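PDB 5TR9: ferredoxin-NADP reductase from Neisseria gonorrhoeae MIA_2011_03-10, which probably uses bound FAD to catalyse the transfer of electrons between NADP(H) and ferredoxin. Local coordinates for residues A15-E20 with K59-R64; E41-K46 with I102-N107; S51-Y56 with L77-V82. One frame throughout, in Å; residues are numbered along the deposited sequence. Where two conformers were deposited one is given.

How the contacts relate
All three contacts lie in the FAD-binding part of the chain, their centres 11 to 12 Å apart, and draw on one antiparallel sheet whose strands run 60-67, 50-57, 101-105, 17-27, 32-38, 76-82. Contact 1 joins strands 17-27 and 60-67 through side chains alone, passing over the two strands between them. Contact 2 ties the loop after strand 32-38 to the end of strand 101-105. Contact 3, nested within contact 2 along the chain, joins buried side chains of the non-neighbouring strands 50-57 and 76-82. Tyr43 of contact 2 is hydrogen-bonded to Ser51 of contact 3, while contacts 1 and 3 hold different parts of FAD, the diphosphate (Arg64) and the flavin pyrimidine edge (Phe80, Val82).

Contact 1 of 3, residues A15-E20 with K59-R64; sequences AKFTEE and KGFIWR. With FAD (flavin-adenine dinucleotide), chain C.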
# COMPACT_ATOMS: atom_id res chain seq x y z
N ALA A 15 24.30 -12.02 -11.43
CA ALA A 15 23.00 -11.71 -12.01
C ALA A 15 22.30 -10.62 -11.20
O ALA A 15 22.64 -10.34 -10.05
CB ALA A 15 22.12 -12.96 -12.08
N LYS A 16 21.30 -9.99 -11.82
CA LYS A 16 20.54 -8.92 -11.19
C LYS A 16 19.38 -9.44 -10.36
O LYS A 16 18.65 -8.63 -9.78
CB LYS A 16 20.02 -7.94 -12.25
N PHE A 17 19.20 -10.75 -10.29
CA PHE A 17 18.09 -11.35 -9.56
C PHE A 17 18.55 -12.67 -8.95
O PHE A 17 19.60 -13.20 -9.30
CB PHE A 17 16.89 -11.58 -10.48
CG PHE A 17 17.19 -12.50 -11.65
CD1 PHE A 17 17.07 -13.87 -11.52
CD2 PHE A 17 17.59 -11.97 -12.86
CE1 PHE A 17 17.33 -14.71 -12.60
CE2 PHE A 17 17.86 -12.80 -13.94
CZ PHE A 17 17.72 -14.17 -13.80
N THR A 18 17.72 -13.21 -8.05
CA THR A 18 17.90 -14.56 -7.54
C THR A 18 16.66 -15.39 -7.83
O THR A 18 15.55 -14.87 -8.04
CB THR A 18 18.17 -14.56 -6.03
OG1 THR A 18 17.04 -14.00 -5.34
CG2 THR A 18 19.42 -13.76 -5.71
N GLU A 19 16.86 -16.71 -7.86
CA GLU A 19 15.77 -17.67 -8.00
C GLU A 19 15.24 -17.99 -6.61
O GLU A 19 15.98 -18.52 -5.76
CB GLU A 19 16.25 -18.93 -8.71
CG GLU A 19 16.69 -18.71 -10.15
CD GLU A 19 17.05 -20.01 -10.86
OE1 GLU A 19 17.10 -21.07 -10.21
OE2 GLU A 19 17.30 -19.97 -12.08
N GLU A 20 13.98 -17.66 -6.36
CA GLU A 20 13.32 -17.95 -5.11
C GLU A 20 12.20 -18.96 -5.34
O GLU A 20 11.97 -19.44 -6.46
CB GLU A 20 12.80 -16.66 -4.47
CG GLU A 20 13.90 -15.63 -4.21
CD GLU A 20 15.04 -16.17 -3.36
OE1 GLU A 20 14.77 -16.98 -2.44
OE2 GLU A 20 16.21 -15.79 -3.62
N LYS A 59 12.29 -18.75 -23.55
CA LYS A 59 13.66 -18.25 -23.53
C LYS A 59 13.76 -16.82 -23.01
O LYS A 59 14.86 -16.25 -23.00
CB LYS A 59 14.27 -18.30 -24.93
CG LYS A 59 13.67 -17.29 -25.90
CD LYS A 59 14.48 -17.19 -27.18
CE LYS A 59 13.66 -16.58 -28.30
NZ LYS A 59 12.79 -15.48 -27.81
N GLY A 60 12.64 -16.24 -22.59
CA GLY A 60 12.63 -14.87 -22.09
C GLY A 60 12.14 -14.72 -20.66
O GLY A 60 12.21 -15.64 -19.85
N PHE A 61 11.63 -13.53 -20.36
CA PHE A 61 11.25 -13.17 -19.00
C PHE A 61 9.95 -12.38 -19.04
O PHE A 61 9.59 -11.80 -20.06
CB PHE A 61 12.31 -12.29 -18.31
CG PHE A 61 13.64 -12.96 -18.12
CD1 PHE A 61 14.58 -12.98 -19.14
CD2 PHE A 61 13.96 -13.56 -16.91
CE1 PHE A 61 15.80 -13.59 -18.96
CE2 PHE A 61 15.19 -14.17 -16.73
CZ PHE A 61 16.11 -14.19 -17.75
N ILE A 62 9.29 -12.35 -17.89
CA ILE A 62 8.27 -11.34 -17.61
C ILE A 62 8.53 -10.81 -16.22
O ILE A 62 8.83 -11.57 -15.30
CB ILE A 62 6.83 -11.90 -17.76
CG1 ILE A 62 5.81 -10.78 -17.52
CG2 ILE A 62 6.59 -13.10 -16.84
CD1 ILE A 62 4.39 -11.17 -17.89
N TRP A 63 8.45 -9.49 -16.07
CA TRP A 63 8.73 -8.81 -14.81
C TRP A 63 7.63 -7.83 -14.46
O TRP A 63 7.15 -7.11 -15.35
CB TRP A 63 10.04 -8.03 -14.88
CG TRP A 63 11.26 -8.87 -15.01
CD1 TRP A 63 11.92 -9.19 -16.16
CD2 TRP A 63 11.99 -9.48 -13.94
NE1 TRP A 63 13.02 -9.97 -15.87
CE2 TRP A 63 13.08 -10.16 -14.51
CE3 TRP A 63 11.82 -9.51 -12.55
CZ2 TRP A 63 14.00 -10.88 -13.75
CZ3 TRP A 63 12.74 -10.22 -11.79
CH2 TRP A 63 13.81 -10.90 -12.39
N ARG A 64 7.29 -7.75 -13.17
CA ARG A 64 6.33 -6.76 -12.67
C ARG A 64 6.71 -6.32 -11.26
O ARG A 64 7.32 -7.08 -10.50
CB ARG A 64 4.89 -7.31 -12.65
CG ARG A 64 4.27 -7.60 -14.03
CD ARG A 64 4.02 -6.31 -14.80
NE ARG A 64 3.19 -6.52 -16.00
CZ ARG A 64 3.67 -6.90 -17.18
NH1 ARG A 64 4.96 -7.17 -17.35
NH2 ARG A 64 2.84 -7.04 -18.22
PA FAD C . -0.54 -5.68 -16.83
O1A FAD C . -0.22 -5.93 -18.27
O2A FAD C . 0.62 -5.23 -15.95
O5B FAD C . -1.65 -4.60 -16.66
C5B FAD C . -2.86 -4.63 -17.43
C4B FAD C . -3.75 -3.53 -16.91
O4B FAD C . -4.27 -3.92 -15.62
C3B FAD C . -3.05 -2.21 -16.64
O3B FAD C . -2.96 -1.40 -17.81
C2B FAD C . -3.96 -1.56 -15.60
O2B FAD C . -5.08 -0.93 -16.21
C1B FAD C . -4.47 -2.77 -14.82
N9A FAD C . -3.80 -3.01 -13.54
C8A FAD C . -2.54 -3.49 -13.33
N7A FAD C . -2.24 -3.65 -12.07
C5A FAD C . -3.39 -3.27 -11.40
C6A FAD C . -3.72 -3.21 -10.04
N6A FAD C . -2.87 -3.55 -9.06
N1A FAD C . -4.96 -2.78 -9.71
C2A FAD C . -5.81 -2.44 -10.69
N3A FAD C . -5.61 -2.45 -12.01
C4A FAD C . -4.37 -2.89 -12.30
N1 FAD C . -0.05 -4.76 -8.52
C2 FAD C . -0.55 -5.45 -7.46
O2 FAD C . -1.48 -6.26 -7.61
N3 FAD C . -0.03 -5.22 -6.19
C4 FAD C . 0.98 -4.33 -5.88
O4 FAD C . 1.38 -4.21 -4.73
C4X FAD C . 1.51 -3.62 -7.02
N5 FAD C . 2.47 -2.73 -6.81
C5X FAD C . 2.97 -2.05 -7.91
C6 FAD C . 3.99 -1.11 -7.71
C7 FAD C . 4.53 -0.41 -8.78
C7M FAD C . 5.63 0.59 -8.53
C8 FAD C . 4.05 -0.64 -10.08
C8M FAD C . 4.63 0.11 -11.25
C9 FAD C . 3.03 -1.57 -10.28
C9A FAD C . 2.49 -2.28 -9.21
N10 FAD C . 1.43 -3.20 -9.37
C10 FAD C . 0.94 -3.91 -8.31
C1' FAD C . 0.98 -3.60 -10.71
C2' FAD C . 1.71 -4.89 -11.14
O2' FAD C . 3.09 -4.64 -11.42
C3' FAD C . 1.05 -5.53 -12.36
O3' FAD C . 0.84 -4.55 -13.36
C4' FAD C . -0.20 -6.34 -12.03
O4' FAD C . 0.18 -7.48 -11.24
C5' FAD C . -0.94 -6.82 -13.26
O5' FAD C . -0.02 -7.53 -14.11
P FAD C . -0.52 -8.20 -15.46
O1P FAD C . -1.57 -9.26 -15.16
O2P FAD C . 0.69 -8.61 -16.23
O3P FAD C . -1.23 -6.96 -16.20
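Phe17 faces Trp63 and Phe61, and these three rings make the whole contact, their large aromatic side chains spanning a CA-to-CA gap of 11.0 Å between Phe17 and Trp63. With chi1 at 59°, Phe17 CG sits between its backbone N and carbonyl carbon, and the side chain crosses both partners at about a right angle. Its CB abuts the edge of the indole, 3.7 Å from Trp63 CH2, while its far end, CZ, meets Phe61 CE2 at 3.9 Å. The ring planes of Phe17 and Phe61 are inclined by 66°, an oblique packing.

Thr18 turns the other way, and its OG1 donates to the anti lone pair of Glu20 OE2 at 2.6 Å. Glu19 reaches Tyr56 OH, and the other oxygen of the buried Glu20, OE1, is hydrogen-bonded to Ser38 OG, so both carboxylate oxygens have partners.

Beyond the cluster, Arg64 NH1 donates to Trp63 O, and Arg64 NE reaches FAD O2A at 2.9 Å, its long cationic side chain suited to the diphosphate. Residues thus alternate along the strand, Phe61 and Trp63 joining the aromatic cluster on one face and Arg64 binding FAD on the other, within the antiparallel FAD-binding barrel of the FR-type family.

Contact 2 of 3, residues E41-K46 with I102-N107; sequences ESYRFK and ILLDKN
Tyr43 lies against Leu104 and the carbonyl of Asp105, anchoring the loop that leads from strand 32-38 to strand 50-57 onto the end of strand 101-105 in the FAD-binding antiparallel barrel. Leu104 CD2 makes a CH-pi contact over one face of the tyrosine ring, 4.0 Å from its centroid and 21° off the normal. A chi1 of 175° carries Leu104 CG away from its own backbone N, and its branched end spreads beneath the ring, with CD1 also near Tyr43 CZ. At the ring edge, Tyr43 CE1 comes within 3.2 Å of Asp105 O, a close approach of a weakly polarised aromatic C-H to a carbonyl.

A tyrosine suits this buried place because its flat body packs on leucine while its hydroxyl is still served. Tyr43 OH gives its proton to water 2, 2.8 Å away, and is also hydrogen-bonded to Ser51 OG; the same water donates to Asp105 O and Asn107 O, linking the loop to the strand end. Water 3 accepts from Arg44 N at 3.0 Å and lies near Lys106 O.

Farther out, Leu77 packs on both Tyr43 and Leu104, and Arg39 NH2 bonds Tyr43 O. The chain beyond the strand is turned by an Asx turn, in which Asn107 N donates to the anti lone pair of Asp105 OD1 at 2.8 Å and 164°.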
# COMPACT_ATOMS: atom_id res chain seq x y z
N GLU A 41 19.00 -14.03 2.42
CA GLU A 41 19.62 -13.34 3.54
C GLU A 41 20.04 -11.93 3.17
O GLU A 41 19.98 -11.02 4.00
CB GLU A 41 20.83 -14.16 3.99
CG GLU A 41 21.31 -13.93 5.39
CD GLU A 41 22.46 -14.85 5.76
OE1 GLU A 41 23.62 -14.55 5.40
OE2 GLU A 41 22.20 -15.90 6.39
N SER A 42 20.44 -11.72 1.92
CA SER A 42 20.97 -10.44 1.47
C SER A 42 19.89 -9.44 1.05
O SER A 42 20.24 -8.30 0.72
CB SER A 42 21.93 -10.65 0.30
OG SER A 42 21.24 -11.18 -0.82
N TYR A 43 18.62 -9.82 1.02
CA TYR A 43 17.60 -8.92 0.47
C TYR A 43 17.14 -7.92 1.53
O TYR A 43 16.48 -8.30 2.50
CB TYR A 43 16.40 -9.70 -0.05
CG TYR A 43 15.44 -8.83 -0.85
CD1 TYR A 43 15.70 -8.52 -2.18
CD2 TYR A 43 14.28 -8.33 -0.27
CE1 TYR A 43 14.84 -7.72 -2.91
CE2 TYR A 43 13.40 -7.52 -1.00
CZ TYR A 43 13.68 -7.24 -2.33
OH TYR A 43 12.82 -6.44 -3.07
N ARG A 44 17.47 -6.65 1.32
CA ARG A 44 17.11 -5.57 2.23
C ARG A 44 16.08 -4.66 1.57
O ARG A 44 16.15 -4.40 0.36
CB ARG A 44 18.34 -4.74 2.60
CG ARG A 44 19.52 -5.57 3.06
CD ARG A 44 19.29 -6.11 4.45
NE ARG A 44 18.90 -5.05 5.37
CZ ARG A 44 19.74 -4.18 5.91
NH1 ARG A 44 21.04 -4.24 5.63
NH2 ARG A 44 19.28 -3.24 6.73
N PHE A 45 15.14 -4.14 2.37
CA PHE A 45 14.25 -3.12 1.85
C PHE A 45 13.83 -2.22 3.00
O PHE A 45 14.01 -2.56 4.17
CB PHE A 45 13.03 -3.72 1.12
CG PHE A 45 12.05 -4.41 2.03
CD1 PHE A 45 12.26 -5.73 2.44
CD2 PHE A 45 10.90 -3.73 2.45
CE1 PHE A 45 11.34 -6.36 3.27
CE2 PHE A 45 9.98 -4.35 3.29
CZ PHE A 45 10.21 -5.67 3.71
N LYS A 46 13.32 -1.05 2.64
CA LYS A 46 12.71 -0.16 3.61
C LYS A 46 11.20 -0.26 3.47
O LYS A 46 10.67 -0.29 2.36
CB LYS A 46 13.15 1.29 3.40
CG LYS A 46 14.64 1.52 3.60
CD LYS A 46 14.97 2.98 3.31
CE LYS A 46 16.47 3.23 3.30
NZ LYS A 46 17.06 3.10 4.66
N ILE A 102 10.19 -18.45 -8.64
CA ILE A 102 9.88 -17.06 -8.95
C ILE A 102 11.18 -16.28 -8.80
O ILE A 102 12.03 -16.62 -7.97
CB ILE A 102 8.75 -16.50 -8.06
CG1 ILE A 102 8.30 -15.10 -8.52
CG2 ILE A 102 9.16 -16.47 -6.57
CD1 ILE A 102 6.95 -14.67 -7.93
N LEU A 103 11.36 -15.26 -9.63
CA LEU A 103 12.60 -14.49 -9.67
C LEU A 103 12.42 -13.20 -8.88
O LEU A 103 11.39 -12.54 -8.99
CB LEU A 103 12.99 -14.16 -11.11
CG LEU A 103 12.97 -15.33 -12.10
CD1 LEU A 103 13.47 -14.86 -13.45
CD2 LEU A 103 13.82 -16.47 -11.58
N LEU A 104 13.44 -12.86 -8.08
CA LEU A 104 13.42 -11.68 -7.22
C LEU A 104 14.58 -10.77 -7.60
O LEU A 104 15.74 -11.12 -7.38
CB LEU A 104 13.50 -12.08 -5.75
CG LEU A 104 13.59 -10.95 -4.72
CD1 LEU A 104 12.33 -10.10 -4.72
CD2 LEU A 104 13.85 -11.56 -3.35
N ASP A 105 14.27 -9.60 -8.16
CA ASP A 105 15.31 -8.61 -8.42
C ASP A 105 16.02 -8.27 -7.12
O ASP A 105 15.39 -8.16 -6.07
CB ASP A 105 14.69 -7.36 -9.05
CG ASP A 105 15.71 -6.36 -9.54
OD1 ASP A 105 16.46 -5.79 -8.72
OD2 ASP A 105 15.79 -6.16 -10.77
N LYS A 106 17.35 -8.14 -7.18
CA LYS A 106 18.13 -7.94 -5.96
C LYS A 106 17.87 -6.59 -5.30
O LYS A 106 18.21 -6.41 -4.13
CB LYS A 106 19.62 -8.12 -6.24
CG LYS A 106 20.02 -9.56 -6.50
CD LYS A 106 21.51 -9.72 -6.74
CE LYS A 106 21.85 -11.18 -6.97
NZ LYS A 106 23.28 -11.37 -7.34
N ASN A 107 17.28 -5.64 -6.02
CA ASN A 107 17.11 -4.28 -5.51
C ASN A 107 15.65 -3.98 -5.25
O ASN A 107 14.79 -4.25 -6.10
CB ASN A 107 17.68 -3.26 -6.50
CG ASN A 107 17.56 -1.83 -5.98
OD1 ASN A 107 18.18 -1.47 -4.98
ND2 ASN A 107 16.75 -1.02 -6.67
O HOH W 1 19.90 -8.04 -2.54
O HOH W 2 13.23 -6.57 -5.79
O HOH W 3 18.91 -6.04 -1.27

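Contact 3 of 3, residues S51-Y56 with L77-V82; sequences SRLGFY and LEYFAV. With FAD (flavin-adenine dinucleotide), chain C.
Tyr79 meets Ser51 and Leu53 in the buried part of this contact, and the two kinds of neighbour use different parts of its ring. Leu53 CD1 stands over the centre of one face in a CH-pi contact, 3.9 Å from the centroid and 12° off the normal, while its second methyl, CD2, lies near the phenol oxygen. Ser51 OG comes instead at the ring edge, in its plane, and is hydrogen-bonded to Tyr79 OH at 2.8 Å; either hydroxyl could be the donor. Ser51 OG also bonds Tyr43 OH, so three hydroxyls form a chain among the apolar side chains of Leu53, Leu77 and Leu104. The long tyrosine suits its place: Ser51 CA and Tyr79 CA are 9.2 Å apart, and the ring fills the distance between the strands. A chi1 of -57° sets Tyr79 CG beside its own backbone N, from where the ring extends toward strand 50-57. Leu104 packs on both Leu53 and Tyr79, and Tyr66 also touches both.

Away from this buried cluster the packing is looser. Arg52, pointing away, was modelled in two conformers; in the one given its side chain rests on Trp63. Glu78, also in two conformers, is partly exposed.

The end of strand 76-82 serves the cofactor through its backbone. FAD N3 donates to Phe80 O at 2.8 Å, and Val82 N donates to FAD O2 at 3.1 Å, while the Phe80 ring packs edge-to-face with Phe165. A donor and an acceptor of the flavin pyrimidine edge are thus matched by main-chain groups, which helps to set the ring's orientation; the N-H at O2 would probably also favour negative charge spreading onto that edge when the flavin is reduced.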
# COMPACT_ATOMS: atom_id res chain seq x y z
N SER A 51 9.32 -4.52 -4.67
CA SER A 51 10.17 -5.50 -5.33
C SER A 51 9.81 -5.57 -6.80
O SER A 51 8.75 -5.13 -7.23
CB SER A 51 9.97 -6.89 -4.72
OG SER A 51 10.13 -6.89 -3.31
N ARG A 52 10.72 -6.15 -7.58
CA ARG A 52 10.41 -6.58 -8.94
C ARG A 52 10.47 -8.10 -8.96
O ARG A 52 11.50 -8.68 -8.60
CB ARG A 52 11.38 -5.97 -9.95
CG ARG A 52 10.89 -4.64 -10.52
CD ARG A 52 11.92 -4.00 -11.45
NE ARG A 52 12.58 -4.96 -12.34
CZ ARG A 52 12.29 -5.12 -13.63
NH1 ARG A 52 11.33 -4.40 -14.20
NH2 ARG A 52 12.97 -6.01 -14.35
N LEU A 53 9.36 -8.72 -9.34
CA LEU A 53 9.23 -10.17 -9.38
C LEU A 53 9.10 -10.61 -10.83
O LEU A 53 8.56 -9.87 -11.66
CB LEU A 53 8.00 -10.65 -8.61
CG LEU A 53 7.89 -10.21 -7.15
CD1 LEU A 53 6.59 -10.74 -6.52
CD2 LEU A 53 9.11 -10.70 -6.37
N GLY A 54 9.60 -11.80 -11.12
CA GLY A 54 9.63 -12.24 -12.50
C GLY A 54 9.49 -13.74 -12.62
O GLY A 54 9.59 -14.49 -11.65
N PHE A 55 9.25 -14.17 -13.85
CA PHE A 55 9.25 -15.58 -14.20
C PHE A 55 10.04 -15.79 -15.47
O PHE A 55 10.05 -14.94 -16.37
CB PHE A 55 7.83 -16.14 -14.43
CG PHE A 55 6.97 -16.17 -13.21
CD1 PHE A 55 7.13 -17.16 -12.25
CD2 PHE A 55 5.97 -15.23 -13.04
CE1 PHE A 55 6.31 -17.19 -11.12
CE2 PHE A 55 5.14 -15.25 -11.93
CZ PHE A 55 5.32 -16.24 -10.97
N TYR A 56 10.70 -16.95 -15.56
CA TYR A 56 11.16 -17.42 -16.85
C TYR A 56 9.95 -17.76 -17.71
O TYR A 56 9.05 -18.48 -17.27
CB TYR A 56 12.03 -18.67 -16.68
CG TYR A 56 13.30 -18.49 -15.88
CD1 TYR A 56 14.26 -17.56 -16.24
CD2 TYR A 56 13.57 -19.31 -14.78
CE1 TYR A 56 15.44 -17.43 -15.53
CE2 TYR A 56 14.73 -19.18 -14.06
CZ TYR A 56 15.67 -18.24 -14.43
OH TYR A 56 16.84 -18.12 -13.73
N LEU A 77 9.03 -12.98 2.22
CA LEU A 77 8.47 -11.80 1.57
C LEU A 77 7.04 -12.10 1.16
O LEU A 77 6.78 -13.12 0.52
CB LEU A 77 9.29 -11.42 0.34
CG LEU A 77 10.69 -10.90 0.64
CD1 LEU A 77 11.58 -11.04 -0.61
CD2 LEU A 77 10.62 -9.44 1.11
N GLU A 78 6.11 -11.21 1.52
CA GLU A 78 4.72 -11.38 1.16
C GLU A 78 4.26 -10.24 0.27
O GLU A 78 4.72 -9.10 0.40
CB GLU A 78 3.84 -11.46 2.42
CG GLU A 78 2.42 -11.89 2.14
CD GLU A 78 1.62 -12.14 3.41
OE1 GLU A 78 2.15 -12.77 4.36
OE2 GLU A 78 0.44 -11.74 3.43
N TYR A 79 3.33 -10.56 -0.64
CA TYR A 79 2.81 -9.61 -1.62
C TYR A 79 1.30 -9.78 -1.71
O TYR A 79 0.74 -10.82 -1.36
CB TYR A 79 3.46 -9.81 -3.00
CG TYR A 79 4.96 -9.70 -2.95
CD1 TYR A 79 5.58 -8.46 -3.02
CD2 TYR A 79 5.76 -10.83 -2.76
CE1 TYR A 79 6.97 -8.34 -2.93
CE2 TYR A 79 7.15 -10.73 -2.67
CZ TYR A 79 7.75 -9.48 -2.76
OH TYR A 79 9.12 -9.40 -2.67
N PHE A 80 0.64 -8.70 -2.16
CA PHE A 80 -0.81 -8.65 -2.37
C PHE A 80 -1.04 -8.30 -3.84
O PHE A 80 -0.65 -7.22 -4.28
CB PHE A 80 -1.45 -7.60 -1.45
CG PHE A 80 -2.89 -7.25 -1.77
CD1 PHE A 80 -3.78 -8.21 -2.23
CD2 PHE A 80 -3.36 -5.95 -1.55
CE1 PHE A 80 -5.11 -7.88 -2.51
CE2 PHE A 80 -4.69 -5.62 -1.80
CZ PHE A 80 -5.56 -6.58 -2.29
N ALA A 81 -1.67 -9.22 -4.58
CA ALA A 81 -1.90 -9.01 -6.01
C ALA A 81 -3.38 -9.12 -6.37
O ALA A 81 -4.10 -10.00 -5.88
CB ALA A 81 -1.10 -10.03 -6.85
N VAL A 82 -3.83 -8.21 -7.23
CA VAL A 82 -5.15 -8.30 -7.84
C VAL A 82 -5.01 -8.97 -9.20
O VAL A 82 -4.18 -8.56 -10.03
CB VAL A 82 -5.80 -6.91 -7.98
CG1 VAL A 82 -4.82 -5.91 -8.48
CG2 VAL A 82 -6.99 -6.96 -8.93
PA FAD C . -0.54 -5.68 -16.83
O1A FAD C . -0.22 -5.93 -18.27
O2A FAD C . 0.62 -5.23 -15.95
O5B FAD C . -1.65 -4.60 -16.66
C5B FAD C . -2.86 -4.63 -17.43
C4B FAD C . -3.75 -3.53 -16.91
O4B FAD C . -4.27 -3.92 -15.62
C3B FAD C . -3.05 -2.21 -16.64
O3B FAD C . -2.96 -1.40 -17.81
C2B FAD C . -3.96 -1.56 -15.60
O2B FAD C . -5.08 -0.93 -16.21
C1B FAD C . -4.47 -2.77 -14.82
N9A FAD C . -3.80 -3.01 -13.54
C8A FAD C . -2.54 -3.49 -13.33
N7A FAD C . -2.24 -3.65 -12.07
C5A FAD C . -3.39 -3.27 -11.40
C6A FAD C . -3.72 -3.21 -10.04
N6A FAD C . -2.87 -3.55 -9.06
N1A FAD C . -4.96 -2.78 -9.71
C2A FAD C . -5.81 -2.44 -10.69
N3A FAD C . -5.61 -2.45 -12.01
C4A FAD C . -4.37 -2.89 -12.30
N1 FAD C . -0.05 -4.76 -8.52
C2 FAD C . -0.55 -5.45 -7.46
O2 FAD C . -1.48 -6.26 -7.61
N3 FAD C . -0.03 -5.22 -6.19
C4 FAD C . 0.98 -4.33 -5.88
O4 FAD C . 1.38 -4.21 -4.73
C4X FAD C . 1.51 -3.62 -7.02
N5 FAD C . 2.47 -2.73 -6.81
C5X FAD C . 2.97 -2.05 -7.91
C6 FAD C . 3.99 -1.11 -7.71
C7 FAD C . 4.53 -0.41 -8.78
C7M FAD C . 5.63 0.59 -8.53
C8 FAD C . 4.05 -0.64 -10.08
C8M FAD C . 4.63 0.11 -11.25
C9 FAD C . 3.03 -1.57 -10.28
C9A FAD C . 2.49 -2.28 -9.21
N10 FAD C . 1.43 -3.20 -9.37
C10 FAD C . 0.94 -3.91 -8.31
C1' FAD C . 0.98 -3.60 -10.71
C2' FAD C . 1.71 -4.89 -11.14
O2' FAD C . 3.09 -4.64 -11.42
C3' FAD C . 1.05 -5.53 -12.36
O3' FAD C . 0.84 -4.55 -13.36
C4' FAD C . -0.20 -6.34 -12.03
O4' FAD C . 0.18 -7.48 -11.24
C5' FAD C . -0.94 -6.82 -13.26
O5' FAD C . -0.02 -7.53 -14.11
P FAD C . -0.52 -8.20 -15.46
O1P FAD C . -1.57 -9.26 -15.16
O2P FAD C . 0.69 -8.61 -16.23
O3P FAD C . -1.23 -6.96 -16.20